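Glutamate receptor 1 (Adineta vaga, PDB 4IO6) probably acts as a ligand-gated ion channel of the glutamate receptor family, whose ligand-binding domain binds L-glutamate and, here, methionine. Local coordinates at residues 106-111 / 179-184. Numbering follows the deposited sequence.
Sequences SMRILM and MDIGTA. With MET (methionine), chain C.
Met107 and Asp180 pair across the strands as an antiparallel non-hydrogen-bonded pair, their side chains diverging round the bound methionine. CG of Met107 lies 3.8 Å from OD1 of Asp180; the extended chi2 (-170°) carries SD to the ligand CE at 3.4 Å, and the bend at chi3 turns Met107's own CE aside; a flexible thioether suits an apolar ligand tail. Asp180, CG anti to its own carbonyl carbon (chi1 -66°), offers OD2 to the ligand ammonium N at 2.7 Å, while Asn105 grips OD1, so each carboxylate oxygen has a fixed partner. A leucine here would probably leave the ammonium without its counter-charge and Asn105 without its acceptor. Such an acidic residue meeting the ligand amino group is characteristic of the clamshell ligand-binding domain of glutamate receptors; here strand 176-180 pairs with strand 103-112 and leads directly into helix 181-190. Arg108 N donates to Met179 O at 2.7 Å, nearly straight (167°), and Met179 N donates back to Arg108 O. Branched Ile181 lays CG1 across Arg108 CG at 4.0 Å, suiting that aliphatic stem, whose charged end makes weak contacts with Gly199 and Asp201. Apolar Leu110 CD2 and Met179 SD meet at 3.8 Å, both side chains packing against Met165 of helix 162-170.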
loop_
_atom_site.group_PDB
_atom_site.type_symbol
_atom_site.label_atom_id
_atom_site.label_comp_id
_atom_site.label_asym_id
_atom_site.label_seq_id
_atom_site.Cartn_x
_atom_site.Cartn_y
_atom_site.Cartn_z
ATOM N N SER A 106 2.301 -8.552 -4.007
ATOM C CA SER A 106 1.940 -9.863 -3.438
ATOM C C SER A 106 2.873 -10.847 -4.145
ATOM O O SER A 106 3.577 -10.474 -5.092
ATOM C CB SER A 106 0.461 -10.183 -3.675
ATOM O OG SER A 106 0.133 -10.130 -5.056
ATOM N N MET A 107 2.889 -12.105 -3.706
ATOM C CA MET A 107 3.718 -13.130 -4.338
ATOM C C MET A 107 2.897 -14.161 -5.084
ATOM O O MET A 107 1.710 -14.366 -4.790
ATOM C CB MET A 107 4.597 -13.813 -3.288
ATOM C CG MET A 107 5.691 -12.909 -2.789
ATOM S SD MET A 107 6.904 -13.807 -1.757
ATOM C CE MET A 107 6.157 -13.726 -0.154
ATOM N N ARG A 108 3.536 -14.811 -6.052
ATOM C CA ARG A 108 2.953 -15.915 -6.802
ATOM C C ARG A 108 3.900 -17.111 -6.782
ATOM O O ARG A 108 5.120 -16.941 -6.652
ATOM C CB ARG A 108 2.736 -15.551 -8.282
ATOM C CG ARG A 108 1.811 -14.359 -8.579
ATOM C CD ARG A 108 0.348 -14.596 -8.291
ATOM N NE ARG A 108 -0.247 -15.857 -8.762
ATOM C CZ ARG A 108 -0.778 -16.088 -9.961
ATOM N NH1 ARG A 108 -0.760 -15.159 -10.912
ATOM N NH2 ARG A 108 -1.315 -17.280 -10.220
ATOM N N ILE A 109 3.332 -18.299 -6.973
ATOM C CA ILE A 109 4.093 -19.517 -7.192
ATOM C C ILE A 109 4.484 -19.626 -8.671
ATOM O O ILE A 109 3.623 -19.504 -9.552
ATOM C CB ILE A 109 3.274 -20.738 -6.779
ATOM C CG1 ILE A 109 2.882 -20.615 -5.307
ATOM C CG2 ILE A 109 4.059 -22.018 -7.027
ATOM C CD1 ILE A 109 1.790 -21.579 -4.886
ATOM N N LEU A 110 5.786 -19.809 -8.907
ATOM C CA LEU A 110 6.384 -20.004 -10.238
ATOM C C LEU A 110 6.719 -21.469 -10.473
ATOM O O LEU A 110 7.256 -22.106 -9.585
ATOM C CB LEU A 110 7.697 -19.232 -10.285
ATOM C CG LEU A 110 8.432 -19.264 -11.627
ATOM C CD1 LEU A 110 7.654 -18.521 -12.735
ATOM C CD2 LEU A 110 9.830 -18.640 -11.474
ATOM N N MET A 111 6.424 -21.985 -11.660
ATOM C CA MET A 111 6.681 -23.405 -11.957
ATOM C C MET A 111 6.816 -23.615 -13.445
ATOM O O MET A 111 6.491 -22.730 -14.213
ATOM C CB MET A 111 5.538 -24.273 -11.426
ATOM C CG MET A 111 4.200 -24.052 -12.130
ATOM S SD MET A 111 2.951 -25.166 -11.426
ATOM C CE MET A 111 1.636 -25.026 -12.627
ATOM N N MET A 179 7.801 -15.709 -6.617
ATOM C CA MET A 179 8.163 -14.415 -7.157
ATOM C C MET A 179 7.135 -13.372 -6.742
ATOM O O MET A 179 5.976 -13.685 -6.521
ATOM C CB MET A 179 8.195 -14.417 -8.692
ATOM C CG MET A 179 9.388 -15.142 -9.297
ATOM S SD MET A 179 9.533 -14.912 -11.087
ATOM C CE MET A 179 10.106 -13.214 -11.199
ATOM N N ASP A 180 7.557 -12.099 -6.715
ATOM C CA ASP A 180 6.613 -10.978 -6.642
ATOM C C ASP A 180 5.756 -10.943 -7.916
ATOM O O ASP A 180 6.218 -11.311 -8.995
ATOM C CB ASP A 180 7.356 -9.648 -6.517
ATOM C CG ASP A 180 8.124 -9.491 -5.213
ATOM O OD1 ASP A 180 7.669 -9.989 -4.145
ATOM O OD2 ASP A 180 9.213 -8.870 -5.257
ATOM N N ILE A 181 4.516 -10.502 -7.791
ATOM C CA ILE A 181 3.560 -10.591 -8.894
ATOM C C ILE A 181 3.968 -9.802 -10.133
ATOM O O ILE A 181 3.821 -10.296 -11.247
ATOM C CB ILE A 181 2.150 -10.205 -8.383
ATOM C CG1 ILE A 181 1.102 -10.475 -9.443
ATOM C CG2 ILE A 181 2.103 -8.781 -7.844
ATOM C CD1 ILE A 181 -0.297 -10.566 -8.882
ATOM N N GLY A 182 4.499 -8.604 -9.952
ATOM C CA GLY A 182 4.806 -7.754 -11.095
ATOM C C GLY A 182 5.863 -8.375 -11.974
ATOM O O GLY A 182 5.684 -8.513 -13.195
ATOM N N THR A 183 6.978 -8.752 -11.379
ATOM C CA THR A 183 8.053 -9.399 -12.135
ATOM C C THR A 183 7.672 -10.815 -12.567
ATOM O O THR A 183 8.080 -11.271 -13.629
ATOM C CB THR A 183 9.371 -9.415 -11.367
ATOM O OG1 THR A 183 9.158 -9.953 -10.055
ATOM C CG2 THR A 183 9.921 -7.979 -11.242
ATOM N N ALA A 184 6.913 -11.533 -11.749
ATOM C CA ALA A 184 6.485 -12.863 -12.163
ATOM C C ALA A 184 5.712 -12.818 -13.460
ATOM O O ALA A 184 5.919 -13.632 -14.375
ATOM C CB ALA A 184 5.619 -13.485 -11.072
HETATM N N MET C . 10.644 -8.024 -3.080
HETATM C CA MET C . 11.329 -9.146 -2.404
HETATM C C MET C . 12.184 -8.639 -1.274
HETATM O O MET C . 12.310 -7.399 -1.053
HETATM C CB MET C . 12.186 -9.982 -3.362
HETATM C CG MET C . 11.372 -11.006 -4.107
HETATM S SD MET C . 10.830 -12.294 -2.899
HETATM C CE MET C . 9.481 -13.055 -3.813
HETATM O OXT MET C . 12.798 -9.422 -0.538
#